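Local coordinates for membrane protein, putative (Geobacter sulfurreducens PCA, PDB 2QYB) that is probably a membrane transporter of the sodium:solute symporter family that may also carry phosphatase activity, represented here by its GAF domain, at residues Leu37-Leu42 with Leu49-Tyr54; Glu77-Asn82 with Glu120-Ile125; Ile113-Lys118 with Gln151-Val156. All blocks are in the same frame, centred on the assembly; numbering follows the deposited sequence.

Interaction 1: residues Leu37-Leu42 with Leu49-Tyr54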
loop_
_atom_site.group_PDB
_atom_site.type_symbol
_atom_site.label_atom_id
_atom_site.label_comp_id
_atom_site.label_asym_id
_atom_site.label_seq_id
_atom_site.Cartn_x
_atom_site.Cartn_y
_atom_site.Cartn_z
ATOM N N LEU A 37 1.370 11.731 8.914
ATOM C CA LEU A 37 1.984 10.437 8.580
ATOM C C LEU A 37 1.612 9.454 9.664
ATOM O O LEU A 37 1.469 9.854 10.806
ATOM C CB LEU A 37 3.506 10.565 8.446
ATOM C CG LEU A 37 4.314 9.292 8.125
ATOM C CD1 LEU A 37 4.042 8.672 6.741
ATOM C CD2 LEU A 37 5.809 9.643 8.255
ATOM N N ALA A 38 1.414 8.194 9.255
ATOM C CA ALA A 38 1.074 7.095 10.131
ATOM C C ALA A 38 1.783 5.867 9.588
ATOM O O ALA A 38 1.773 5.635 8.397
ATOM C CB ALA A 38 -0.482 6.856 10.189
ATOM N N VAL A 39 2.359 5.062 10.466
ATOM C CA VAL A 39 3.085 3.871 10.058
ATOM C C VAL A 39 2.641 2.725 10.982
ATOM O O VAL A 39 2.479 2.930 12.168
ATOM C CB VAL A 39 4.670 4.079 10.096
ATOM C CG1 VAL A 39 5.393 2.923 9.489
ATOM C CG2 VAL A 39 5.102 5.356 9.387
ATOM N N ILE A 40 2.384 1.549 10.417
ATOM C CA ILE A 40 2.282 0.296 11.197
ATOM C C ILE A 40 3.574 -0.533 10.940
ATOM O O ILE A 40 3.955 -0.750 9.798
ATOM C CB ILE A 40 1.044 -0.531 10.792
ATOM C CG1 ILE A 40 -0.238 0.165 11.242
ATOM C CG2 ILE A 40 1.106 -1.955 11.356
ATOM C CD1 ILE A 40 -1.461 -0.231 10.422
ATOM N N ARG A 41 4.232 -0.963 12.010
ATOM C CA ARG A 41 5.285 -1.948 11.937
ATOM C C ARG A 41 4.836 -3.221 12.661
ATOM O O ARG A 41 4.157 -3.144 13.693
ATOM C CB ARG A 41 6.569 -1.441 12.588
ATOM C CG ARG A 41 7.114 -0.221 11.925
ATOM C CD ARG A 41 8.405 0.175 12.594
ATOM N NE ARG A 41 9.117 1.197 11.827
ATOM C CZ ARG A 41 8.774 2.489 11.781
ATOM N NH1 ARG A 41 7.706 2.954 12.426
ATOM N NH2 ARG A 41 9.487 3.333 11.060
ATOM N N LEU A 42 5.250 -4.372 12.116
ATOM C CA LEU A 42 5.011 -5.669 12.734
ATOM C C LEU A 42 6.326 -6.402 12.893
ATOM O O LEU A 42 7.220 -6.281 12.070
ATOM C CB LEU A 42 4.020 -6.503 11.903
ATOM C CG LEU A 42 2.632 -5.872 11.684
ATOM C CD1 LEU A 42 1.650 -6.702 10.761
ATOM C CD2 LEU A 42 1.985 -5.530 13.017
ATOM N N LEU A 49 11.084 -4.927 13.810
ATOM C CA LEU A 49 9.860 -4.165 13.506
ATOM C C LEU A 49 9.909 -3.647 12.066
ATOM O O LEU A 49 10.568 -2.645 11.761
ATOM C CB LEU A 49 9.660 -3.000 14.479
ATOM C CG LEU A 49 9.097 -3.344 15.865
ATOM C CD1 LEU A 49 9.183 -2.126 16.761
ATOM C CD2 LEU A 49 7.639 -3.853 15.782
ATOM N N ARG A 50 9.222 -4.370 11.187
ATOM C CA ARG A 50 9.208 -4.097 9.781
ATOM C C ARG A 50 8.021 -3.205 9.445
ATOM O O ARG A 50 6.883 -3.498 9.846
ATOM C CB ARG A 50 9.075 -5.412 9.006
ATOM C CG ARG A 50 10.240 -6.415 9.156
ATOM C CD ARG A 50 11.441 -6.130 8.268
ATOM N NE ARG A 50 11.048 -5.651 6.937
ATOM C CZ ARG A 50 10.865 -6.391 5.830
ATOM N NH1 ARG A 50 10.474 -5.787 4.706
ATOM N NH2 ARG A 50 11.040 -7.713 5.820
ATOM N N VAL A 51 8.280 -2.165 8.654
ATOM C CA VAL A 51 7.204 -1.370 8.041
ATOM C C VAL A 51 6.323 -2.201 7.097
ATOM O O VAL A 51 6.798 -2.763 6.076
ATOM C CB VAL A 51 7.730 -0.175 7.243
ATOM C CG1 VAL A 51 6.556 0.572 6.619
ATOM C CG2 VAL A 51 8.599 0.722 8.146
ATOM N N ARG A 52 5.040 -2.305 7.482
ATOM C CA ARG A 52 4.063 -3.090 6.724
ATOM C C ARG A 52 2.919 -2.248 6.158
ATOM O O ARG A 52 2.223 -2.700 5.294
ATOM C CB ARG A 52 3.506 -4.211 7.608
ATOM C CG ARG A 52 4.561 -5.214 8.086
ATOM C CD ARG A 52 5.492 -5.658 6.944
ATOM N NE ARG A 52 6.207 -6.880 7.249
ATOM C CZ ARG A 52 6.990 -7.521 6.398
ATOM N NH1 ARG A 52 7.156 -7.056 5.178
ATOM N NH2 ARG A 52 7.611 -8.639 6.762
ATOM N N SER A 53 2.726 -1.039 6.638
ATOM C CA SER A 53 1.666 -0.201 6.150
ATOM C C SER A 53 1.957 1.213 6.550
ATOM O O SER A 53 2.552 1.448 7.558
ATOM C CB SER A 53 0.325 -0.645 6.755
ATOM O OG SER A 53 -0.724 0.197 6.325
ATOM N N TYR A 54 1.519 2.167 5.760
ATOM C CA TYR A 54 1.757 3.588 6.067
ATOM C C TYR A 54 0.844 4.462 5.206
ATOM O O TYR A 54 0.412 4.048 4.148
ATOM C CB TYR A 54 3.226 3.943 5.824
ATOM C CG TYR A 54 3.560 4.018 4.386
ATOM C CD1 TYR A 54 4.186 2.961 3.724
ATOM C CD2 TYR A 54 3.217 5.154 3.664
ATOM C CE1 TYR A 54 4.463 3.062 2.352
ATOM C CE2 TYR A 54 3.469 5.260 2.336
ATOM C CZ TYR A 54 4.087 4.230 1.680
ATOM O OH TYR A 54 4.317 4.445 0.350
#
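Ile40 and Ser53 face each other across a beta hairpin at the edge of the GAF-domain sheet, and at this point strand 49-54 carries a classic beta bulge. The backbone N-H groups of Arg52 and Ser53 both turn to the carbonyl of Ile40: Arg52 N gives Ile40 O a nearly straight bond of 3.0 Å (172° at the hydrogen), lying in the carbonyl plane, while Ser53 N adds a weak one. Ile40 N returns a bond of 2.9 Å to Ser53 O, and two more backbone bonds pair Leu42 with Arg50. This is the tight side, where Ile40 and Ser53 also pack on helix 10-32.

Among the side chains, Arg41, extended from CG to NE, crosses Leu49 at about a right angle, Arg41 CD lying 3.9 Å from Leu49 CB. Val51 CG2 sits over one face of the Arg41 guanidinium, 3.7 Å from Arg41 NE, and Arg41 NH2 is hydrogen-bonded to Lys65 O and Ala63 O. Val39 CG1 touches Val51 CG1 at 3.9 Å.

Tyr54 marks the looser, solvent side: Tyr54 CB reaches Ala38 O at 3.4 Å, but the ring makes no contact with strand 37-42. The chemistry implies a hairpin joined by backbone bonds, while Arg50 and Arg52 form salt bridges with Asp66 and with Asp17 of the second subunit, respectively, which probably balance their charges.

Interaction 2: residues Glu77-Asn82 with Glu120-Ile125; sequences EAFLSN and EPPFGI
The Phe79 ring meets the backbone of the opposite segment at its edge, where Gly124 N lies in the ring plane, 3.9 Å from Phe79 CE1, with Phe123 C near that plane. Pro122 O and Ile125 CG1 approach obliquely, Pro122 O coming to 3.4 Å from Phe79 CE1. The setting is a Schellman motif: helix 74-81 of the GAF domain ends here with Asn82 as its positive-phi C-prime residue, and it packs against residues 122-125, which lead into strand 124-130 and where Phe123 and Gly124 form a classic beta bulge opposite Ile115.

A chi1 of -176° sets Phe79 CG anti to the backbone N, and CE1 of the ring ends up beside Phe123 and Gly124; Pro69 and Val43 also pack on this side chain. Ile125 CD1 packs against the helix turn, 3.9 Å from Phe79 CB and 4.0 Å from Ala78 CB.

Pro122 touches both the Phe79 carbonyl and the Asn82 amide. The side chains of Asn82 and Pro122 cross obliquely, Asn82 OD1 standing 3.5 Å from Pro122 CD. An alanine in place of Asn82 would probably open a gap beside the proline ring, which would lose the amide packed against CD and CG. No hydrogen bond links the two segments, so the contact rests on packing, and Pro122 CG comes within 3.4 Å of Phe79 O.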
loop_
_atom_site.group_PDB
_atom_site.type_symbol
_atom_site.label_atom_id
_atom_site.label_comp_id
_atom_site.label_asym_id
_atom_site.label_seq_id
_atom_site.Cartn_x
_atom_site.Cartn_y
_atom_site.Cartn_z
ATOM N N GLU A 77 11.221 1.743 23.044
ATOM C CA GLU A 77 10.777 1.826 24.423
ATOM C C GLU A 77 9.286 1.520 24.499
ATOM O O GLU A 77 8.840 0.862 25.418
ATOM C CB GLU A 77 11.106 3.207 25.032
ATOM C CG GLU A 77 10.540 3.479 26.479
ATOM C CD GLU A 77 10.920 2.400 27.493
ATOM O OE1 GLU A 77 11.840 1.614 27.184
ATOM O OE2 GLU A 77 10.309 2.325 28.594
ATOM N N ALA A 78 8.525 1.966 23.516
ATOM C CA ALA A 78 7.094 1.666 23.487
ATOM C C ALA A 78 6.834 0.173 23.321
ATOM O O ALA A 78 5.975 -0.426 23.983
ATOM C CB ALA A 78 6.419 2.461 22.370
ATOM N N PHE A 79 7.594 -0.428 22.419
ATOM C CA PHE A 79 7.459 -1.836 22.119
ATOM C C PHE A 79 7.898 -2.674 23.278
ATOM O O PHE A 79 7.186 -3.603 23.665
ATOM C CB PHE A 79 8.303 -2.215 20.910
ATOM C CG PHE A 79 8.143 -3.633 20.495
ATOM C CD1 PHE A 79 6.968 -4.061 19.878
ATOM C CD2 PHE A 79 9.133 -4.547 20.732
ATOM C CE1 PHE A 79 6.794 -5.394 19.492
ATOM C CE2 PHE A 79 8.974 -5.884 20.341
ATOM C CZ PHE A 79 7.807 -6.296 19.708
ATOM N N LEU A 80 9.083 -2.350 23.813
ATOM C CA LEU A 80 9.737 -3.189 24.810
ATOM C C LEU A 80 9.088 -3.100 26.192
ATOM O O LEU A 80 9.141 -4.053 26.931
ATOM C CB LEU A 80 11.230 -2.859 24.917
ATOM C CG LEU A 80 12.154 -3.550 23.903
ATOM C CD1 LEU A 80 13.585 -2.902 23.874
ATOM C CD2 LEU A 80 12.243 -5.047 24.198
ATOM N N SER A 81 8.537 -1.939 26.528
ATOM C CA SER A 81 7.780 -1.752 27.744
ATOM C C SER A 81 6.276 -1.950 27.570
ATOM O O SER A 81 5.536 -1.882 28.549
ATOM C CB SER A 81 7.958 -0.338 28.254
ATOM O OG SER A 81 6.947 0.474 27.649
ATOM N N ASN A 82 5.807 -2.149 26.335
ATOM C CA ASN A 82 4.383 -2.258 26.069
ATOM C C ASN A 82 3.573 -1.067 26.608
ATOM O O ASN A 82 2.548 -1.206 27.228
ATOM C CB ASN A 82 3.846 -3.594 26.573
ATOM C CG ASN A 82 2.462 -3.920 26.011
ATOM O OD1 ASN A 82 2.110 -3.491 24.934
ATOM N ND2 ASN A 82 1.684 -4.666 26.759
ATOM N N GLU A 120 -1.611 -9.430 26.205
ATOM C CA GLU A 120 -0.630 -10.162 25.418
ATOM C C GLU A 120 0.481 -9.270 24.970
ATOM O O GLU A 120 0.277 -8.086 24.817
ATOM C CB GLU A 120 -1.257 -10.761 24.169
ATOM C CG GLU A 120 -1.895 -12.076 24.429
ATOM C CD GLU A 120 -2.791 -12.506 23.294
ATOM O OE1 GLU A 120 -2.379 -12.280 22.114
ATOM O OE2 GLU A 120 -3.891 -13.037 23.596
ATOM N N PRO A 121 1.653 -9.869 24.715
ATOM C CA PRO A 121 2.796 -9.082 24.349
ATOM C C PRO A 121 2.562 -8.447 22.979
ATOM O O PRO A 121 1.991 -9.076 22.107
ATOM C CB PRO A 121 3.965 -10.094 24.324
ATOM C CG PRO A 121 3.396 -11.445 24.711
ATOM C CD PRO A 121 1.922 -11.334 24.726
ATOM N N PRO A 122 2.986 -7.198 22.809
ATOM C CA PRO A 122 2.817 -6.497 21.568
ATOM C C PRO A 122 3.550 -7.186 20.446
ATOM O O PRO A 122 4.618 -7.776 20.679
ATOM C CB PRO A 122 3.427 -5.110 21.841
ATOM C CG PRO A 122 4.355 -5.306 22.942
ATOM C CD PRO A 122 3.678 -6.362 23.803
ATOM N N PHE A 123 2.943 -7.124 19.266
ATOM C CA PHE A 123 3.556 -7.658 18.066
ATOM C C PHE A 123 3.807 -6.629 16.957
ATOM O O PHE A 123 4.206 -7.000 15.843
ATOM C CB PHE A 123 2.788 -8.879 17.548
ATOM C CG PHE A 123 1.328 -8.649 17.292
ATOM C CD1 PHE A 123 0.372 -9.230 18.121
ATOM C CD2 PHE A 123 0.904 -7.939 16.203
ATOM C CE1 PHE A 123 -0.977 -9.062 17.880
ATOM C CE2 PHE A 123 -0.447 -7.775 15.962
ATOM C CZ PHE A 123 -1.375 -8.327 16.799
ATOM N N GLY A 124 3.617 -5.355 17.314
ATOM C CA GLY A 124 3.887 -4.218 16.462
ATOM C C GLY A 124 3.720 -2.868 17.145
ATOM O O GLY A 124 3.382 -2.789 18.323
ATOM N N ILE A 125 3.995 -1.807 16.376
ATOM C CA ILE A 125 3.813 -0.413 16.778
ATOM C C ILE A 125 3.009 0.392 15.723
ATOM O O ILE A 125 3.247 0.302 14.557
ATOM C CB ILE A 125 5.176 0.268 17.013
ATOM C CG1 ILE A 125 5.887 -0.386 18.220
ATOM C CG2 ILE A 125 5.011 1.736 17.307
ATOM C CD1 ILE A 125 5.179 -0.192 19.614
#

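Interaction 3: residues Ile113-Lys118 with Gln151-Val156; sequences IPISRK and QLAQAV
Ile115 CG2 stands anti to the backbone N, with chi1 for CG1 at -65°, and this rotation turns the methyl onto the helix segment 151-156. Ile115 CG2 lies 3.7 Å from both Ala153 N and Ala153 CB, and 4.4 Å from Leu152 CB. Arg117 and Gln154 also hold CG anti to the backbone N and then bend at chi2, and their polar ends come together. Arg117 NE is 3.0 Å from Gln154 OE1. The guanidinium of Arg117 and the amide of Gln154 have their planes 83° apart, nearly perpendicular.

Between these two points Ala153 is the close-fitting residue. Its CB points toward the strand side, and Ala153 CB meets Ser116 C and Ser116 O at 3.4 Å each, so a single methyl packs against the Ser116 carbonyl.

The contact lays the C-terminal helix 139-158 against one face of the antiparallel GAF sheet, at strand 109-115. Helix 10-32 joins it on that side: Leu152 also touches Met22, and Ile40 of strand 37-43 packs against both Ile115 and Leu152. Phe123 packs on Ala153 and Ile115 from the adjoining strand region.

Toward the outer end the character changes from apolar to polar. Lys157 NZ lies close to Arg117 NE, a meeting of like charges that the nearby Gln154 oxygen could ease. Val156, farther along the helix, packs on Met12 of the second subunit.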
loop_
_atom_site.group_PDB
_atom_site.type_symbol
_atom_site.label_atom_id
_atom_site.label_comp_id
_atom_site.label_asym_id
_atom_site.label_seq_id
_atom_site.Cartn_x
_atom_site.Cartn_y
_atom_site.Cartn_z
ATOM N N ILE A 113 2.388 3.723 19.648
ATOM C CA ILE A 113 1.345 2.997 20.344
ATOM C C ILE A 113 1.524 1.531 20.080
ATOM O O ILE A 113 1.482 1.102 18.923
ATOM C CB ILE A 113 -0.063 3.413 19.862
ATOM C CG1 ILE A 113 -0.254 4.939 20.010
ATOM C CG2 ILE A 113 -1.171 2.591 20.598
ATOM C CD1 ILE A 113 -0.271 5.608 18.648
ATOM N N PRO A 114 1.695 0.734 21.147
ATOM C CA PRO A 114 1.868 -0.702 20.952
ATOM C C PRO A 114 0.639 -1.345 20.337
ATOM O O PRO A 114 -0.517 -0.890 20.563
ATOM C CB PRO A 114 2.111 -1.230 22.375
ATOM C CG PRO A 114 2.534 -0.078 23.160
ATOM C CD PRO A 114 1.734 1.082 22.572
ATOM N N ILE A 115 0.886 -2.359 19.518
ATOM C CA ILE A 115 -0.198 -3.106 18.873
ATOM C C ILE A 115 -0.189 -4.493 19.541
ATOM O O ILE A 115 0.745 -5.285 19.376
ATOM C CB ILE A 115 -0.033 -3.186 17.363
ATOM C CG1 ILE A 115 -0.150 -1.812 16.710
ATOM C CG2 ILE A 115 -1.069 -4.158 16.745
ATOM C CD1 ILE A 115 0.174 -1.880 15.186
ATOM N N SER A 116 -1.198 -4.726 20.365
ATOM C CA SER A 116 -1.291 -5.946 21.128
ATOM C C SER A 116 -2.738 -6.271 21.391
ATOM O O SER A 116 -3.598 -5.400 21.533
ATOM C CB SER A 116 -0.591 -5.807 22.480
ATOM O OG SER A 116 -1.055 -4.640 23.144
ATOM N N ARG A 117 -2.992 -7.558 21.463
ATOM C CA ARG A 117 -4.220 -8.017 22.049
ATOM C C ARG A 117 -4.141 -7.779 23.576
ATOM O O ARG A 117 -3.053 -7.828 24.177
ATOM C CB ARG A 117 -4.399 -9.475 21.687
ATOM C CG ARG A 117 -5.771 -9.962 21.856
ATOM C CD ARG A 117 -6.725 -9.454 20.788
ATOM N NE ARG A 117 -8.038 -10.103 20.969
ATOM C CZ ARG A 117 -8.923 -9.814 21.938
ATOM N NH1 ARG A 117 -8.666 -8.868 22.851
ATOM N NH2 ARG A 117 -10.091 -10.474 21.994
ATOM N N LYS A 118 -5.296 -7.475 24.177
ATOM C CA LYS A 118 -5.426 -7.290 25.637
ATOM C C LYS A 118 -4.761 -8.407 26.449
ATOM O O LYS A 118 -5.151 -9.566 26.340
ATOM C CB LYS A 118 -6.913 -7.224 26.034
ATOM C CG LYS A 118 -7.167 -6.799 27.489
ATOM C CD LYS A 118 -8.665 -6.443 27.758
ATOM C CE LYS A 118 -9.485 -7.582 28.399
ATOM N NZ LYS A 118 -10.979 -7.275 28.440
ATOM N N GLN A 151 -7.892 -2.862 17.306
ATOM C CA GLN A 151 -8.623 -3.400 16.146
ATOM C C GLN A 151 -7.643 -3.910 15.073
ATOM O O GLN A 151 -7.930 -4.912 14.393
ATOM C CB GLN A 151 -9.600 -2.368 15.573
ATOM C CG GLN A 151 -10.758 -1.992 16.555
ATOM C CD GLN A 151 -12.043 -1.544 15.846
ATOM O OE1 GLN A 151 -13.065 -1.178 16.489
ATOM N NE2 GLN A 151 -12.007 -1.578 14.508
ATOM N N LEU A 152 -6.477 -3.244 14.964
ATOM C CA LEU A 152 -5.371 -3.764 14.160
ATOM C C LEU A 152 -4.825 -5.065 14.753
ATOM O O LEU A 152 -4.630 -6.042 14.039
ATOM C CB LEU A 152 -4.240 -2.721 14.031
ATOM C CG LEU A 152 -4.550 -1.487 13.148
ATOM C CD1 LEU A 152 -3.622 -0.332 13.543
ATOM C CD2 LEU A 152 -4.440 -1.828 11.662
ATOM N N ALA A 153 -4.565 -5.072 16.048
ATOM C CA ALA A 153 -4.078 -6.287 16.707
ATOM C C ALA A 153 -5.009 -7.486 16.429
ATOM O O ALA A 153 -4.569 -8.640 16.142
ATOM C CB ALA A 153 -3.926 -6.068 18.209
ATOM N N GLN A 154 -6.302 -7.207 16.490
ATOM C CA GLN A 154 -7.257 -8.254 16.252
ATOM C C GLN A 154 -7.135 -8.812 14.843
ATOM O O GLN A 154 -7.096 -10.043 14.656
ATOM C CB GLN A 154 -8.673 -7.762 16.485
ATOM C CG GLN A 154 -9.673 -8.877 16.472
ATOM C CD GLN A 154 -9.366 -9.923 17.523
ATOM O OE1 GLN A 154 -9.912 -9.865 18.630
ATOM N NE2 GLN A 154 -8.470 -10.877 17.198
ATOM N N ALA A 155 -7.075 -7.901 13.865
ATOM C CA ALA A 155 -7.034 -8.271 12.451
ATOM C C ALA A 155 -5.789 -9.098 12.114
ATOM O O ALA A 155 -5.856 -10.031 11.314
ATOM C CB ALA A 155 -7.105 -7.031 11.597
ATOM N N VAL A 156 -4.645 -8.756 12.706
ATOM C CA VAL A 156 -3.399 -9.511 12.469
ATOM C C VAL A 156 -3.513 -10.952 12.985
ATOM O O VAL A 156 -3.264 -11.929 12.247
ATOM C CB VAL A 156 -2.199 -8.819 13.146
ATOM C CG1 VAL A 156 -0.977 -9.715 13.131
ATOM C CG2 VAL A 156 -1.902 -7.484 12.452
#

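How the interactions relate
Interaction 1 is the buried one, while interactions 2 and 3 are partly buried and lie farther from the chain centre. All three reach the same sheet. Interaction 1 pairs two strands through backbone hydrogen bonds; the other two set helices against residues 120-125 and 113-118, which include parts of strands 124-130 and 109-115, interaction 2 by packing alone and interaction 3 by packing plus a close polar pair. They also touch one another. Arg41 O probably bonds Ile125 N, joining 1 to 2, whereas Ile40 CD1 packs on Leu152 CD2, joining 1 to 3. Between 2 and 3, Ile115 probably bonds both Phe123 and Gly124, and the segments of these two contacts alternate along the chain.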